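Side-chain contacts in 16L protein (Yaba-like disease virus, PDB 6TQP), which probably inhibits apoptosis of the infected cell as a viral Bcl-2-like protein whose groove binds a peptide from a pro-apoptotic partner: residues L69-T74 and K80-Q85; S104-I109 and F124-I129. All coordinates share one frame; numbering follows the deposited sequence.

Contact 1 (L69-T74 and K80-Q85)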
loop_
_atom_site.group_PDB
_atom_site.type_symbol
_atom_site.label_atom_id
_atom_site.label_comp_id
_atom_site.label_asym_id
_atom_site.label_seq_id
_atom_site.Cartn_x
_atom_site.Cartn_y
_atom_site.Cartn_z
ATOM N N LEU A 69 8.789 8.836 -8.824
ATOM C CA LEU A 69 9.417 8.732 -7.510
ATOM C C LEU A 69 10.898 8.386 -7.580
ATOM O O LEU A 69 11.553 8.343 -6.531
ATOM C CB LEU A 69 8.706 7.670 -6.670
ATOM C CG LEU A 69 7.226 7.897 -6.394
ATOM C CD1 LEU A 69 6.618 6.637 -5.798
ATOM C CD2 LEU A 69 7.057 9.074 -5.467
ATOM N N LYS A 70 11.431 8.121 -8.772
ATOM C CA LYS A 70 12.843 7.759 -8.945
ATOM C C LYS A 70 13.217 6.568 -8.061
ATOM O O LYS A 70 14.221 6.584 -7.345
ATOM C CB LYS A 70 13.744 8.960 -8.651
ATOM C CG LYS A 70 13.339 10.234 -9.389
ATOM C CD LYS A 70 13.983 11.482 -8.783
ATOM C CE LYS A 70 15.455 11.578 -9.123
ATOM N NZ LYS A 70 15.669 11.794 -10.581
ATOM N N VAL A 71 12.414 5.506 -8.141
ATOM C CA VAL A 71 12.595 4.367 -7.244
ATOM C C VAL A 71 13.919 3.662 -7.460
ATOM O O VAL A 71 14.307 2.822 -6.639
ATOM C CB VAL A 71 11.458 3.344 -7.403
ATOM C CG1 VAL A 71 10.131 3.982 -7.049
ATOM C CG2 VAL A 71 11.471 2.756 -8.820
ATOM N N ASP A 72 14.606 3.936 -8.564
ATOM C CA ASP A 72 15.927 3.349 -8.740
ATOM C C ASP A 72 16.936 3.934 -7.759
ATOM O O ASP A 72 17.969 3.309 -7.504
ATOM C CB ASP A 72 16.396 3.542 -10.184
ATOM C CG ASP A 72 16.609 5.004 -10.542
ATOM O OD1 ASP A 72 17.763 5.475 -10.453
ATOM O OD2 ASP A 72 15.622 5.682 -10.902
ATOM N N ASP A 73 16.649 5.102 -7.185
ATOM C CA ASP A 73 17.546 5.758 -6.238
ATOM C C ASP A 73 17.169 5.304 -4.831
ATOM O O ASP A 73 16.142 5.729 -4.294
ATOM C CB ASP A 73 17.444 7.275 -6.389
ATOM C CG ASP A 73 18.333 8.033 -5.417
ATOM O OD1 ASP A 73 18.865 7.423 -4.469
ATOM O OD2 ASP A 73 18.502 9.253 -5.607
ATOM N N THR A 74 17.992 4.438 -4.234
ATOM C CA THR A 74 17.702 3.885 -2.915
ATOM C C THR A 74 18.433 4.615 -1.799
ATOM O O THR A 74 18.501 4.101 -0.677
ATOM C CB THR A 74 18.053 2.393 -2.860
ATOM O OG1 THR A 74 19.426 2.203 -3.226
ATOM C CG2 THR A 74 17.155 1.598 -3.791
ATOM N N LYS A 80 13.390 8.882 1.821
ATOM C CA LYS A 80 12.598 9.816 2.614
ATOM C C LYS A 80 11.671 10.624 1.714
ATOM O O LYS A 80 10.499 10.841 2.039
ATOM C CB LYS A 80 13.533 10.738 3.401
ATOM C CG LYS A 80 12.951 11.315 4.678
ATOM C CD LYS A 80 12.437 12.720 4.462
ATOM C CE LYS A 80 11.876 13.299 5.750
ATOM N NZ LYS A 80 11.247 14.631 5.539
ATOM N N HIS A 81 12.188 11.054 0.564
ATOM C CA HIS A 81 11.394 11.782 -0.420
ATOM C C HIS A 81 10.211 10.945 -0.907
ATOM O O HIS A 81 9.085 11.448 -1.019
ATOM C CB HIS A 81 12.314 12.181 -1.573
ATOM C CG HIS A 81 11.750 13.216 -2.491
ATOM N ND1 HIS A 81 10.917 14.227 -2.064
ATOM C CD2 HIS A 81 11.931 13.410 -3.818
ATOM C CE1 HIS A 81 10.595 14.988 -3.093
ATOM N NE2 HIS A 81 11.198 14.515 -4.168
ATOM N N ILE A 82 10.441 9.661 -1.193
ATOM C CA ILE A 82 9.346 8.787 -1.623
ATOM C C ILE A 82 8.296 8.681 -0.524
ATOM O O ILE A 82 7.088 8.777 -0.776
ATOM C CB ILE A 82 9.887 7.397 -2.010
ATOM C CG1 ILE A 82 10.812 7.514 -3.221
ATOM C CG2 ILE A 82 8.739 6.428 -2.294
ATOM C CD1 ILE A 82 11.588 6.251 -3.528
ATOM N N LYS A 83 8.743 8.449 0.710
ATOM C CA LYS A 83 7.809 8.308 1.820
ATOM C C LYS A 83 6.912 9.530 1.913
ATOM O O LYS A 83 5.681 9.418 1.939
ATOM C CB LYS A 83 8.568 8.119 3.131
ATOM C CG LYS A 83 7.676 7.937 4.362
ATOM C CD LYS A 83 8.443 8.177 5.658
ATOM C CE LYS A 83 8.309 9.614 6.136
ATOM N NZ LYS A 83 6.980 9.874 6.751
ATOM N N ASP A 84 7.517 10.711 1.958
ATOM C CA ASP A 84 6.735 11.924 2.147
ATOM C C ASP A 84 5.769 12.153 0.991
ATOM O O ASP A 84 4.642 12.613 1.206
ATOM C CB ASP A 84 7.674 13.110 2.340
ATOM C CG ASP A 84 8.434 13.026 3.650
ATOM O OD1 ASP A 84 7.901 12.431 4.608
ATOM O OD2 ASP A 84 9.559 13.540 3.727
ATOM N N GLN A 85 6.175 11.830 -0.240
ATOM C CA GLN A 85 5.265 12.008 -1.371
ATOM C C GLN A 85 4.081 11.051 -1.276
ATOM O O GLN A 85 2.938 11.437 -1.550
ATOM C CB GLN A 85 6.011 11.820 -2.695
ATOM C CG GLN A 85 6.987 12.953 -3.003
ATOM C CD GLN A 85 7.753 12.748 -4.296
ATOM O OE1 GLN A 85 7.404 13.320 -5.329
ATOM N NE2 GLN A 85 8.808 11.938 -4.245
HETATM O O HOH W 1 11.636 10.551 -5.061
#

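Contact 2 (S104-I109 and F124-I129)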
loop_
_atom_site.group_PDB
_atom_site.type_symbol
_atom_site.label_atom_id
_atom_site.label_comp_id
_atom_site.label_asym_id
_atom_site.label_seq_id
_atom_site.Cartn_x
_atom_site.Cartn_y
_atom_site.Cartn_z
ATOM N N SER A 104 -0.400 -1.687 -3.315
ATOM C CA SER A 104 0.129 -2.232 -4.560
ATOM C C SER A 104 1.341 -1.442 -5.035
ATOM O O SER A 104 2.297 -2.014 -5.569
ATOM C CB SER A 104 -0.949 -2.240 -5.642
ATOM O OG SER A 104 -2.047 -3.042 -5.264
ATOM N N LEU A 105 1.305 -0.118 -4.881
ATOM C CA LEU A 105 2.436 0.708 -5.285
ATOM C C LEU A 105 3.695 0.327 -4.510
ATOM O O LEU A 105 4.777 0.165 -5.091
ATOM C CB LEU A 105 2.092 2.188 -5.069
ATOM C CG LEU A 105 3.241 3.158 -5.332
ATOM C CD1 LEU A 105 3.660 3.146 -6.794
ATOM C CD2 LEU A 105 2.832 4.537 -4.876
ATOM N N ILE A 106 3.573 0.175 -3.190
ATOM C CA ILE A 106 4.722 -0.224 -2.369
ATOM C C ILE A 106 5.250 -1.571 -2.826
ATOM O O ILE A 106 6.468 -1.780 -2.909
ATOM C CB ILE A 106 4.335 -0.262 -0.876
ATOM C CG1 ILE A 106 3.855 1.104 -0.396
ATOM C CG2 ILE A 106 5.516 -0.695 0.012
ATOM C CD1 ILE A 106 3.046 1.009 0.838
ATOM N N SER A 107 4.350 -2.507 -3.139
ATOM C CA SER A 107 4.803 -3.813 -3.629
ATOM C C SER A 107 5.687 -3.656 -4.855
ATOM O O SER A 107 6.753 -4.279 -4.956
ATOM C CB SER A 107 3.606 -4.703 -3.960
ATOM O OG SER A 107 2.881 -5.003 -2.789
ATOM N N MET A 108 5.259 -2.822 -5.805
ATOM C CA MET A 108 6.076 -2.601 -6.989
ATOM C C MET A 108 7.395 -1.924 -6.638
ATOM O O MET A 108 8.442 -2.297 -7.173
ATOM C CB MET A 108 5.328 -1.763 -8.012
ATOM C CG MET A 108 6.170 -1.498 -9.253
ATOM S SD MET A 108 5.266 -0.539 -10.466
ATOM C CE MET A 108 4.183 -1.856 -11.020
ATOM N N ILE A 109 7.363 -0.906 -5.773
ATOM C CA ILE A 109 8.605 -0.230 -5.389
ATOM C C ILE A 109 9.609 -1.250 -4.883
ATOM O O ILE A 109 10.777 -1.263 -5.288
ATOM C CB ILE A 109 8.329 0.855 -4.333
ATOM C CG1 ILE A 109 7.450 1.951 -4.931
ATOM C CG2 ILE A 109 9.650 1.477 -3.830
ATOM C CD1 ILE A 109 6.988 2.996 -3.933
ATOM N N PHE A 124 11.754 1.433 7.184
ATOM C CA PHE A 124 10.964 2.426 7.906
ATOM C C PHE A 124 9.938 3.078 6.997
ATOM O O PHE A 124 8.858 3.466 7.461
ATOM C CB PHE A 124 11.871 3.498 8.518
ATOM C CG PHE A 124 12.693 3.017 9.694
ATOM C CD1 PHE A 124 12.235 2.000 10.525
ATOM C CD2 PHE A 124 13.926 3.592 9.970
ATOM C CE1 PHE A 124 13.000 1.566 11.602
ATOM C CE2 PHE A 124 14.688 3.161 11.040
ATOM C CZ PHE A 124 14.226 2.148 11.855
ATOM N N LEU A 125 10.258 3.226 5.712
ATOM C CA LEU A 125 9.248 3.651 4.749
ATOM C C LEU A 125 8.058 2.710 4.781
ATOM O O LEU A 125 6.897 3.140 4.762
ATOM C CB LEU A 125 9.847 3.696 3.344
ATOM C CG LEU A 125 8.897 4.199 2.254
ATOM C CD1 LEU A 125 9.692 4.910 1.155
ATOM C CD2 LEU A 125 8.088 3.070 1.667
ATOM N N ILE A 126 8.328 1.407 4.801
ATOM C CA ILE A 126 7.232 0.449 4.816
ATOM C C ILE A 126 6.446 0.591 6.111
ATOM O O ILE A 126 5.210 0.645 6.110
ATOM C CB ILE A 126 7.766 -0.981 4.629
ATOM C CG1 ILE A 126 8.429 -1.112 3.254
ATOM C CG2 ILE A 126 6.623 -1.987 4.791
ATOM C CD1 ILE A 126 9.309 -2.367 3.119
ATOM N N GLU A 127 7.160 0.658 7.237
ATOM C CA GLU A 127 6.514 0.851 8.534
ATOM C C GLU A 127 5.679 2.126 8.548
ATOM O O GLU A 127 4.506 2.113 8.938
ATOM C CB GLU A 127 7.575 0.907 9.634
ATOM C CG GLU A 127 8.121 -0.440 10.045
ATOM C CD GLU A 127 7.178 -1.178 10.967
ATOM O OE1 GLU A 127 6.270 -0.525 11.532
ATOM O OE2 GLU A 127 7.347 -2.405 11.127
ATOM N N ASP A 128 6.284 3.244 8.145
ATOM C CA ASP A 128 5.610 4.534 8.231
ATOM C C ASP A 128 4.342 4.564 7.387
ATOM O O ASP A 128 3.294 5.028 7.848
ATOM C CB ASP A 128 6.561 5.641 7.791
ATOM C CG ASP A 128 7.680 5.876 8.780
ATOM O OD1 ASP A 128 7.506 5.546 9.968
ATOM O OD2 ASP A 128 8.741 6.404 8.363
ATOM N N ILE A 129 4.413 4.083 6.145
ATOM C CA ILE A 129 3.230 4.100 5.287
ATOM C C ILE A 129 2.189 3.096 5.779
ATOM O O ILE A 129 0.979 3.344 5.683
ATOM C CB ILE A 129 3.626 3.845 3.824
ATOM C CG1 ILE A 129 4.543 4.967 3.331
ATOM C CG2 ILE A 129 2.374 3.769 2.943
ATOM C CD1 ILE A 129 5.067 4.751 1.934
#

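Contact 1 (L69-T74 and K80-Q85)
Leu69 lies across Ile82 and runs antiparallel to the side chain of Gln85, packing the loop that follows helix 38-68 against helix 76-92 in this Bcl-2-like fold. Helix 38-68 closes here in a Schellman motif, with Lys70 at positive phi, and the type I turn from Lys70 to Asp73 leads the chain toward helix 76-92. Ile82 meets Leu69 with both branches. Its CG1 lies 4.0 Å from Leu69 CB and 3.5 Å from the carbonyl atom Leu69 O, while CG2 touches the methyl Leu69 CD1. With CG1 beside its backbone N (chi1 -64°), Ile82 sends CD1 past Leu69 O to a looser contact with Val71 CG1 at 4.4 Å. The other methyl of Leu69 serves Gln85: CD2 rests 3.6 Å from Gln85 NE2, with the amide carbon and CB of the same residue close behind. Beyond the contact, Leu69 packs on an apolar side chain of the bound peptide and Gln85 on an aromatic one; His81 ND1 hydrogen-bonds to an acidic side chain of that peptide, consistent with a wall of the Bcl-2 ligand groove. A water spans the two segments, giving a 2.7 Å hydrogen bond to Leu69 O and accepting a weak one from Gln85 NE2. That NE2 also donates weakly to His81 O, and it sits 3.4 Å above the plane of the His81 ring, over its centre.

Contact 2 (S104-I109 and F124-I129)
The ends of Ile106 and Ile129 meet tip to tip, joining helices 96-113 and 120-134, whose facing segments run roughly antiparallel. Ile106 gives up the most surface to this contact. Its CB points at the facing helix, and CG1, set beside the backbone N (chi1 -60°) and followed by an extended second torsion, carries the methyl CD1 across the interface. There CD1 meets the branch methyl Ile129 CG2 at 3.5 Å, a tight approach for two methyl groups, and comes within 4.2 Å of Ile129 CB. Ile129 thus offers its short-branch methyl, with the branch carbon CB behind it, rather than its longer arm. The shorter branch of Ile106 turns to another partner: CG2 packs more loosely on Ile126 CG1, at 4.4 Å, so the side chain straddles two positions one helical turn apart. Leu125 flanks the pair without close contact, its CD2 remaining 4.9 Å from Ile106 CG2. No hydrogen bond crosses between the segments, and the touching residues are all buried. Ile24 of helix 12-27 packs on both Ile106 and Ile126, while Ile86 of helix 76-92 packs on Ile129. A helix pair joined by branched aliphatic side chains, with further helices laid over it, is consistent with the apolar centre of the all-helical Bcl-2 fold, to which the M11L-like family belongs.

In the fold
The centres of the two contacts are 10 Å apart, and they play different parts in the fold: contact 2 lies about 5 Å from the centre of the chain, contact 1 about 15 Å, where its residues border the bound peptide. Side chains connect them directly. Val71 CG1 packs against Ile109 CG1 at 4.0 Å, tying the loop to helix 96-113, and Ile82 CG2 reaches Leu125 CD1 at 3.9 Å, tying helix 76-92 to helix 120-134. Helix 76-92 serves both sides: His81 and Gln85 meet the bound peptide, while Ile82 packs on Leu125. Contact 2 is core beneath the probable groove wall. The bound sodium ion is about 14 Å from the side chain of Ile82.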